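Local structure of TOG array regulator of axonemal microtubules protein 1 (Mus musculus, 5DN7) at residues L180-L191 with A202-M213; K217-V225 with V237-L245. The protein binds microtubules and promotes their polymerization through HEAT-repeat TOG domains, of which this chain is the second, and takes part in building cilia and setting their length. All coordinates share one frame; numbering follows the deposited sequence.

Interaction 1: residues L180-L191 with A202-M213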
loop_
_atom_site.group_PDB
_atom_site.type_symbol
_atom_site.label_atom_id
_atom_site.label_comp_id
_atom_site.label_asym_id
_atom_site.label_seq_id
_atom_site.Cartn_x
_atom_site.Cartn_y
_atom_site.Cartn_z
ATOM N N LEU A 180 -10.602 -14.866 2.240
ATOM C CA LEU A 180 -10.402 -14.450 3.617
ATOM C C LEU A 180 -9.573 -15.419 4.484
ATOM O O LEU A 180 -8.817 -14.951 5.330
ATOM C CB LEU A 180 -11.752 -14.172 4.282
ATOM C CG LEU A 180 -12.593 -13.052 3.676
ATOM C CD1 LEU A 180 -13.930 -13.068 4.343
ATOM C CD2 LEU A 180 -11.928 -11.677 3.827
ATOM N N PRO A 181 -9.729 -16.752 4.308
ATOM C CA PRO A 181 -8.799 -17.666 4.997
ATOM C C PRO A 181 -7.339 -17.397 4.646
ATOM O O PRO A 181 -6.476 -17.300 5.526
ATOM C CB PRO A 181 -9.220 -19.056 4.486
ATOM C CG PRO A 181 -10.678 -18.912 4.210
ATOM C CD PRO A 181 -10.870 -17.486 3.712
ATOM N N LYS A 182 -7.075 -17.263 3.355
ATOM C CA LYS A 182 -5.723 -17.032 2.898
ATOM C C LYS A 182 -5.207 -15.765 3.548
ATOM O O LYS A 182 -4.121 -15.744 4.120
ATOM C CB LYS A 182 -5.669 -16.926 1.371
ATOM C CG LYS A 182 -4.252 -16.787 0.816
ATOM C CD LYS A 182 -4.229 -16.875 -0.718
ATOM C CE LYS A 182 -4.801 -15.605 -1.362
ATOM N NZ LYS A 182 -4.768 -15.655 -2.867
ATOM N N LEU A 183 -6.038 -14.730 3.490
ATOM C CA LEU A 183 -5.711 -13.424 4.022
ATOM C C LEU A 183 -5.355 -13.531 5.504
ATOM O O LEU A 183 -4.306 -13.049 5.928
ATOM C CB LEU A 183 -6.882 -12.464 3.793
ATOM C CG LEU A 183 -6.600 -10.971 3.742
ATOM C CD1 LEU A 183 -5.397 -10.664 2.864
ATOM C CD2 LEU A 183 -7.841 -10.248 3.211
ATOM N N SER A 184 -6.194 -14.192 6.290
ATOM C CA SER A 184 -5.926 -14.264 7.718
ATOM C C SER A 184 -4.667 -15.082 8.039
ATOM O O SER A 184 -3.978 -14.795 9.023
ATOM C CB SER A 184 -7.120 -14.842 8.462
ATOM O OG SER A 184 -7.417 -16.138 8.006
ATOM N N PHE A 185 -4.367 -16.089 7.223
ATOM C CA PHE A 185 -3.133 -16.843 7.429
ATOM C C PHE A 185 -1.921 -16.015 7.068
ATOM O O PHE A 185 -0.874 -16.140 7.693
ATOM C CB PHE A 185 -3.135 -18.143 6.615
ATOM C CG PHE A 185 -3.813 -19.288 7.313
ATOM C CD1 PHE A 185 -5.160 -19.232 7.626
ATOM C CD2 PHE A 185 -3.108 -20.421 7.646
ATOM C CE1 PHE A 185 -5.793 -20.274 8.273
ATOM C CE2 PHE A 185 -3.741 -21.479 8.278
ATOM C CZ PHE A 185 -5.087 -21.393 8.593
ATOM N N ASP A 186 -2.057 -15.184 6.044
ATOM C CA ASP A 186 -0.978 -14.298 5.633
ATOM C C ASP A 186 -0.763 -13.180 6.660
ATOM O O ASP A 186 0.343 -12.655 6.790
ATOM C CB ASP A 186 -1.258 -13.676 4.254
ATOM C CG ASP A 186 -1.036 -14.655 3.097
ATOM O OD1 ASP A 186 -0.380 -15.708 3.290
ATOM O OD2 ASP A 186 -1.499 -14.347 1.971
ATOM N N LEU A 187 -1.814 -12.816 7.390
ATOM C CA LEU A 187 -1.734 -11.674 8.313
ATOM C C LEU A 187 -1.397 -12.105 9.732
ATOM O O LEU A 187 -0.901 -11.318 10.515
ATOM C CB LEU A 187 -3.046 -10.890 8.322
ATOM C CG LEU A 187 -3.269 -9.872 7.198
ATOM C CD1 LEU A 187 -4.667 -9.310 7.323
ATOM C CD2 LEU A 187 -2.239 -8.736 7.275
ATOM N N ALA A 188 -1.677 -13.358 10.059
ATOM C CA ALA A 188 -1.442 -13.869 11.407
ATOM C C ALA A 188 -0.004 -13.659 11.948
ATOM O O ALA A 188 0.151 -13.472 13.149
ATOM C CB ALA A 188 -1.807 -15.356 11.462
ATOM N N PRO A 189 1.038 -13.674 11.084
ATOM C CA PRO A 189 2.363 -13.423 11.669
ATOM C C PRO A 189 2.521 -12.023 12.262
ATOM O O PRO A 189 3.358 -11.807 13.138
ATOM C CB PRO A 189 3.311 -13.604 10.482
ATOM C CG PRO A 189 2.585 -14.529 9.575
ATOM C CD PRO A 189 1.151 -14.174 9.701
ATOM N N ALA A 190 1.723 -11.073 11.793
ATOM C CA ALA A 190 1.819 -9.725 12.325
ATOM C C ALA A 190 1.277 -9.676 13.762
ATOM O O ALA A 190 1.618 -8.782 14.543
ATOM C CB ALA A 190 1.074 -8.758 11.425
ATOM N N LEU A 191 0.444 -10.651 14.109
ATOM C CA LEU A 191 -0.092 -10.760 15.463
ATOM C C LEU A 191 1.018 -11.027 16.476
ATOM O O LEU A 191 0.869 -10.705 17.646
ATOM C CB LEU A 191 -1.141 -11.867 15.550
ATOM C CG LEU A 191 -2.504 -11.637 14.867
ATOM C CD1 LEU A 191 -3.357 -12.863 14.936
ATOM C CD2 LEU A 191 -3.204 -10.495 15.547
ATOM N N ALA A 202 -2.507 -5.502 13.372
ATOM C CA ALA A 202 -2.963 -6.846 13.034
ATOM C C ALA A 202 -4.231 -7.237 13.791
ATOM O O ALA A 202 -5.066 -7.949 13.252
ATOM C CB ALA A 202 -1.859 -7.878 13.300
ATOM N N LEU A 203 -4.362 -6.801 15.042
ATOM C CA LEU A 203 -5.594 -7.050 15.782
ATOM C C LEU A 203 -6.770 -6.297 15.140
ATOM O O LEU A 203 -7.857 -6.860 14.978
ATOM C CB LEU A 203 -5.424 -6.661 17.261
ATOM C CG LEU A 203 -4.428 -7.568 18.016
ATOM C CD1 LEU A 203 -3.917 -6.907 19.296
ATOM C CD2 LEU A 203 -5.029 -8.947 18.326
ATOM N N GLU A 204 -6.559 -5.041 14.743
ATOM C CA GLU A 204 -7.631 -4.347 14.009
ATOM C C GLU A 204 -8.010 -5.081 12.729
ATOM O O GLU A 204 -9.216 -5.231 12.391
ATOM C CB GLU A 204 -7.223 -2.914 13.661
ATOM C CG GLU A 204 -7.098 -2.003 14.865
ATOM C CD GLU A 204 -8.434 -1.736 15.581
ATOM O OE1 GLU A 204 -9.298 -1.006 15.033
ATOM O OE2 GLU A 204 -8.605 -2.247 16.714
ATOM N N ALA A 205 -6.982 -5.549 12.013
ATOM C CA ALA A 205 -7.232 -6.285 10.791
ATOM C C ALA A 205 -8.048 -7.527 11.102
ATOM O O ALA A 205 -8.974 -7.840 10.373
ATOM C CB ALA A 205 -5.941 -6.656 10.083
ATOM N N PHE A 206 -7.727 -8.216 12.190
ATOM C CA PHE A 206 -8.474 -9.421 12.537
ATOM C C PHE A 206 -9.928 -9.096 12.921
ATOM O O PHE A 206 -10.824 -9.881 12.620
ATOM C CB PHE A 206 -7.752 -10.212 13.639
ATOM C CG PHE A 206 -6.922 -11.385 13.084
ATOM C CD1 PHE A 206 -5.861 -11.153 12.217
ATOM C CD2 PHE A 206 -7.252 -12.702 13.381
ATOM C CE1 PHE A 206 -5.123 -12.219 11.669
ATOM C CE2 PHE A 206 -6.532 -13.776 12.823
ATOM C CZ PHE A 206 -5.463 -13.526 11.979
ATOM N N ALA A 207 -10.172 -7.946 13.550
ATOM C CA ALA A 207 -11.550 -7.528 13.810
ATOM C C ALA A 207 -12.314 -7.373 12.496
ATOM O O ALA A 207 -13.464 -7.856 12.359
ATOM C CB ALA A 207 -11.590 -6.215 14.614
ATOM N N VAL A 208 -11.679 -6.723 11.517
ATOM C CA VAL A 208 -12.335 -6.576 10.215
ATOM C C VAL A 208 -12.538 -7.917 9.476
ATOM O O VAL A 208 -13.562 -8.128 8.800
ATOM C CB VAL A 208 -11.560 -5.621 9.292
ATOM C CG1 VAL A 208 -12.321 -5.437 7.984
ATOM C CG2 VAL A 208 -11.381 -4.277 9.976
ATOM N N LEU A 209 -11.575 -8.819 9.584
ATOM C CA LEU A 209 -11.763 -10.154 9.017
ATOM C C LEU A 209 -12.943 -10.863 9.676
ATOM O O LEU A 209 -13.762 -11.435 8.989
ATOM C CB LEU A 209 -10.504 -11.003 9.157
ATOM C CG LEU A 209 -9.330 -10.544 8.301
ATOM C CD1 LEU A 209 -8.104 -11.322 8.691
ATOM C CD2 LEU A 209 -9.656 -10.750 6.818
ATOM N N ALA A 210 -13.021 -10.828 11.007
ATOM C CA ALA A 210 -14.139 -11.458 11.714
ATOM C C ALA A 210 -15.465 -10.896 11.223
ATOM O O ALA A 210 -16.404 -11.644 10.950
ATOM C CB ALA A 210 -14.019 -11.264 13.213
ATOM N N SER A 211 -15.529 -9.575 11.101
ATOM C CA SER A 211 -16.741 -8.928 10.610
ATOM C C SER A 211 -17.083 -9.328 9.171
ATOM O O SER A 211 -18.265 -9.445 8.810
ATOM C CB SER A 211 -16.591 -7.406 10.725
ATOM O OG SER A 211 -17.547 -6.727 9.940
ATOM N N SER A 212 -16.067 -9.549 8.349
ATOM C CA SER A 212 -16.307 -9.822 6.938
ATOM C C SER A 212 -16.649 -11.274 6.662
ATOM O O SER A 212 -17.338 -11.573 5.694
ATOM C CB SER A 212 -15.100 -9.418 6.108
ATOM O OG SER A 212 -14.893 -8.025 6.261
ATOM N N MET A 213 -16.143 -12.169 7.504
ATOM C CA MET A 213 -16.474 -13.585 7.411
ATOM C C MET A 213 -17.880 -13.873 7.919
ATOM O O MET A 213 -18.487 -14.879 7.543
ATOM C CB MET A 213 -15.479 -14.423 8.211
ATOM C CG MET A 213 -14.089 -14.466 7.628
ATOM S SD MET A 213 -12.921 -15.046 8.863
ATOM C CE MET A 213 -11.430 -15.217 7.884
#

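Interaction 2: residues K217-V225 with V237-L245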
loop_
_atom_site.group_PDB
_atom_site.type_symbol
_atom_site.label_atom_id
_atom_site.label_comp_id
_atom_site.label_asym_id
_atom_site.label_seq_id
_atom_site.Cartn_x
_atom_site.Cartn_y
_atom_site.Cartn_z
ATOM N N LYS A 217 -18.161 -18.067 10.985
ATOM C CA LYS A 217 -16.869 -18.521 10.451
ATOM C C LYS A 217 -15.628 -17.873 11.076
ATOM O O LYS A 217 -14.694 -17.542 10.356
ATOM C CB LYS A 217 -16.808 -18.290 8.932
ATOM C CG LYS A 217 -17.728 -19.163 8.112
ATOM C CD LYS A 217 -17.627 -18.838 6.648
ATOM C CE LYS A 217 -18.475 -19.797 5.861
ATOM N NZ LYS A 217 -18.424 -19.486 4.410
ATOM N N THR A 218 -15.608 -17.716 12.400
ATOM C CA THR A 218 -14.448 -17.174 13.126
ATOM C C THR A 218 -13.423 -18.279 13.431
ATOM O O THR A 218 -12.228 -18.040 13.795
ATOM C CB THR A 218 -14.906 -16.492 14.438
ATOM O OG1 THR A 218 -15.852 -15.463 14.135
ATOM C CG2 THR A 218 -13.739 -15.892 15.205
ATOM N N ASN A 219 -13.892 -19.474 13.151
ATOM C CA ASN A 219 -13.186 -20.676 13.445
ATOM C C ASN A 219 -11.850 -20.656 12.716
ATOM O O ASN A 219 -10.881 -21.082 13.226
ATOM C CB ASN A 219 -14.035 -21.859 12.995
ATOM C CG ASN A 219 -15.257 -22.067 13.874
ATOM O OD1 ASN A 219 -15.286 -21.647 15.018
ATOM N ND2 ASN A 219 -16.271 -22.704 13.344
ATOM N N VAL A 220 -11.847 -20.152 11.515
ATOM C CA VAL A 220 -10.696 -20.092 10.640
ATOM C C VAL A 220 -9.700 -19.065 11.161
ATOM O O VAL A 220 -8.493 -19.230 10.980
ATOM C CB VAL A 220 -11.113 -19.761 9.181
ATOM C CG1 VAL A 220 -11.800 -18.434 9.113
ATOM C CG2 VAL A 220 -9.909 -19.757 8.276
ATOM N N LEU A 221 -10.207 -18.031 11.843
ATOM C CA LEU A 221 -9.355 -17.020 12.456
ATOM C C LEU A 221 -8.601 -17.611 13.621
ATOM O O LEU A 221 -7.419 -17.294 13.852
ATOM C CB LEU A 221 -10.165 -15.813 12.940
ATOM C CG LEU A 221 -10.654 -14.836 11.881
ATOM C CD1 LEU A 221 -11.377 -13.688 12.540
ATOM C CD2 LEU A 221 -9.481 -14.329 11.068
ATOM N N PHE A 222 -9.287 -18.470 14.371
ATOM C CA PHE A 222 -8.585 -19.138 15.470
ATOM C C PHE A 222 -7.561 -20.181 14.971
ATOM O O PHE A 222 -6.514 -20.389 15.601
ATOM C CB PHE A 222 -9.593 -19.766 16.422
ATOM C CG PHE A 222 -10.534 -18.761 17.038
ATOM C CD1 PHE A 222 -10.103 -17.473 17.314
ATOM C CD2 PHE A 222 -11.856 -19.090 17.304
ATOM C CE1 PHE A 222 -10.964 -16.537 17.875
ATOM C CE2 PHE A 222 -12.725 -18.154 17.864
ATOM C CZ PHE A 222 -12.272 -16.877 18.147
ATOM N N LYS A 223 -7.817 -20.810 13.844
ATOM C CA LYS A 223 -6.828 -21.645 13.237
ATOM C C LYS A 223 -5.630 -20.821 12.778
ATOM O O LYS A 223 -4.523 -21.232 12.954
ATOM C CB LYS A 223 -7.409 -22.415 12.067
ATOM C CG LYS A 223 -8.600 -23.269 12.463
ATOM C CD LYS A 223 -8.863 -24.415 11.520
ATOM C CE LYS A 223 -10.246 -24.358 10.929
ATOM N NZ LYS A 223 -10.173 -24.496 9.457
ATOM N N ALA A 224 -5.887 -19.670 12.178
ATOM C CA ALA A 224 -4.821 -18.753 11.803
ATOM C C ALA A 224 -3.956 -18.389 13.016
ATOM O O ALA A 224 -2.731 -18.408 12.927
ATOM C CB ALA A 224 -5.391 -17.496 11.167
ATOM N N VAL A 225 -4.594 -18.059 14.139
ATOM C CA VAL A 225 -3.852 -17.761 15.356
ATOM C C VAL A 225 -3.052 -19.001 15.790
ATOM O O VAL A 225 -1.939 -18.887 16.311
ATOM C CB VAL A 225 -4.782 -17.308 16.511
ATOM C CG1 VAL A 225 -3.998 -17.146 17.828
ATOM C CG2 VAL A 225 -5.544 -16.007 16.150
ATOM N N VAL A 237 -1.707 -14.460 22.425
ATOM C CA VAL A 237 -2.230 -13.912 21.180
ATOM C C VAL A 237 -3.677 -14.305 21.051
ATOM O O VAL A 237 -4.500 -13.533 20.594
ATOM C CB VAL A 237 -1.435 -14.417 19.962
ATOM C CG1 VAL A 237 -2.182 -14.159 18.666
ATOM C CG2 VAL A 237 -0.087 -13.756 19.938
ATOM N N MET A 238 -3.983 -15.525 21.468
ATOM C CA MET A 238 -5.347 -16.000 21.513
ATOM C C MET A 238 -6.206 -15.084 22.390
ATOM O O MET A 238 -7.301 -14.657 21.993
ATOM C CB MET A 238 -5.375 -17.433 22.037
ATOM C CG MET A 238 -6.647 -18.174 21.747
ATOM S SD MET A 238 -7.195 -17.928 20.049
ATOM C CE MET A 238 -8.607 -19.029 20.025
ATOM N N ASN A 239 -5.684 -14.767 23.572
ATOM C CA ASN A 239 -6.401 -13.914 24.520
ATOM C C ASN A 239 -6.653 -12.504 23.978
ATOM O O ASN A 239 -7.758 -11.996 24.072
ATOM C CB ASN A 239 -5.649 -13.828 25.861
ATOM C CG ASN A 239 -5.808 -15.086 26.707
ATOM O OD1 ASN A 239 -4.960 -15.391 27.551
ATOM N ND2 ASN A 239 -6.895 -15.831 26.474
ATOM N N ALA A 240 -5.621 -11.879 23.428
ATOM C CA ALA A 240 -5.746 -10.574 22.805
ATOM C C ALA A 240 -6.711 -10.598 21.607
ATOM O O ALA A 240 -7.519 -9.698 21.453
ATOM C CB ALA A 240 -4.378 -10.065 22.379
ATOM N N VAL A 241 -6.636 -11.622 20.765
ATOM C CA VAL A 241 -7.543 -11.714 19.623
ATOM C C VAL A 241 -8.982 -11.805 20.100
ATOM O O VAL A 241 -9.852 -11.114 19.591
ATOM C CB VAL A 241 -7.226 -12.925 18.705
ATOM C CG1 VAL A 241 -8.406 -13.241 17.816
ATOM C CG2 VAL A 241 -5.985 -12.645 17.851
ATOM N N GLN A 242 -9.245 -12.651 21.067
ATOM C CA GLN A 242 -10.579 -12.804 21.598
ATOM C C GLN A 242 -11.077 -11.534 22.269
ATOM O O GLN A 242 -12.178 -11.146 22.079
ATOM C CB GLN A 242 -10.676 -14.007 22.515
ATOM C CG GLN A 242 -10.514 -15.316 21.773
ATOM C CD GLN A 242 -10.741 -16.516 22.622
ATOM O OE1 GLN A 242 -9.994 -16.795 23.544
ATOM N NE2 GLN A 242 -11.775 -17.237 22.315
ATOM N N ALA A 243 -10.202 -10.888 23.015
ATOM C CA ALA A 243 -10.541 -9.625 23.659
ATOM C C ALA A 243 -10.934 -8.608 22.599
ATOM O O ALA A 243 -11.974 -7.984 22.709
ATOM C CB ALA A 243 -9.390 -9.124 24.483
ATOM N N ARG A 244 -10.119 -8.470 21.554
ATOM C CA ARG A 244 -10.433 -7.551 20.463
ATOM C C ARG A 244 -11.757 -7.884 19.762
ATOM O O ARG A 244 -12.558 -6.996 19.491
ATOM C CB ARG A 244 -9.307 -7.524 19.426
ATOM C CG ARG A 244 -9.571 -6.558 18.258
ATOM C CD ARG A 244 -9.809 -5.126 18.779
ATOM N NE ARG A 244 -10.165 -4.175 17.725
ATOM C CZ ARG A 244 -11.407 -3.922 17.343
ATOM N NH1 ARG A 244 -12.408 -4.576 17.914
ATOM N NH2 ARG A 244 -11.645 -3.036 16.382
ATOM N N LEU A 245 -11.976 -9.158 19.459
ATOM C CA LEU A 245 -13.185 -9.595 18.743
ATOM C C LEU A 245 -14.429 -9.392 19.583
ATOM O O LEU A 245 -15.499 -9.151 19.044
ATOM C CB LEU A 245 -13.089 -11.069 18.345
ATOM C CG LEU A 245 -12.586 -11.439 16.954
ATOM C CD1 LEU A 245 -11.489 -10.503 16.472
ATOM C CD2 LEU A 245 -12.094 -12.864 17.002
#

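Interaction 1: residues L180-L191 with A202-M213
Helix 180-187 and segment 202-213 run antiparallel, with their axes at 166° and 10.8 Å apart at closest approach, and Leu191 packs on Ala202 and Phe206 where the backbones come nearest. CD1 of Leu191 stands over the centre of the Phe206 ring, 3.7 Å from its centroid and 13° off the normal. This is a CH-pi contact made with the two side chains at about a right angle. The other branch, CD2, meets Ala202 CB and Leu203 CD2. Ala190 CB also touches Ala202 CB, at 3.6 Å, and these two small side chains let the backbones close in. The opposite face of the Phe206 ring has Leu209 CD1 near its rim, while Ala188 N and Leu187 CB lie at its edge. With an alanine at Phe206, a gap is likely to open between Leu191 and Leu209, and CD1 of Leu191 would lose its aromatic partner. These are the paired antiparallel helices of a HEAT repeat, predicted here as HEAT 8, and their apolar inner faces form part of the solenoid core. Leu209 is a knob in a hole made by Leu180, Leu183, Ser184 and Leu187. Leu209 CD1 meets Ser184 CB at 3.7 Å, and Leu209 CD2 meets Leu180 CD2 at 3.9 Å. Ser184 OG is hydrogen-bonded to Pro181 O at 2.9 Å, which satisfies it within this apolar layer; chi1 of 60° turns OG back to that carbonyl. At the far end, Leu180 and Met213 lie alongside each other, pointing opposite ways, with Leu180 CD1 3.6 Å from Met213 CG. Leu183 also packs on Leu148 of helix 140-148 and Leu170 of helix 156-172, which join this pair to the preceding part of the solenoid.

Interaction 2: residues K217-V225 with V237-L245
Val237 opens the contact, its CG1 lying 3.6 Å from Val225 CG1, the two side chains running alongside in opposite senses. One residue on, Met238 sends its side chain across Phe222 at about a right angle. Its CG is anti to the backbone N (chi1 -162°) and the chain bends at chi2. This brings Met238 CE to 3.5 Å from Phe222 CD1. Met238 SD sits obliquely to the Phe222 ring, 4.9 Å from its centroid, in a Met-aromatic contact, and also touches Val225 CG1. Val241 uses both branches. Val241 CG2 meets Val225 CG2 tip to tip at 3.8 Å, and Val241 CG1 comes to the edge of the Phe222 ring. Gln242 adds its aliphatic CG near Phe222 CE1. Leu245 ends the row: its CD2 lies 3.9 Å from both Phe222 CE1 and Thr218 CG2, although Thr218 is poorly ordered. Phe222 is thus a knob in a hole formed by Met238, Val241, Gln242 and Leu245. Leu221, beside Phe222, packs on Ala210 of the preceding helix. The axes of helices 219-225 and 237-245 lie 10.5 Å apart at closest approach and cross at 151°. Such a near-antiparallel helix pair held by apolar side chains is consistent with the helical-hairpin layering of a TOG solenoid, which is composed of HEAT-type repeats.

Interactions 1 and 2 are successive antiparallel helix pairs along the chain, with centres about 9 Å apart. Helix 219-226 follows helix 196-213 and packs against both helices of interaction 1. Phe206 CE2 meets Leu221 CD2 at 3.5 Å, Met213 CE meets Val220 CG1 at 3.5 Å, and Ala188 CB approaches Ala224 O. The second helices of the two pairs are joined by a salt bridge, Glu204 OE2 to Arg244 NE at 2.7 Å. Glu204 OE1 also accepts from Ala262 N, and Arg244 NH2 donates to Thr249 O, tying the C-terminal segment to this joint. Both contacts lie toward the C-terminal end of the TOG solenoid.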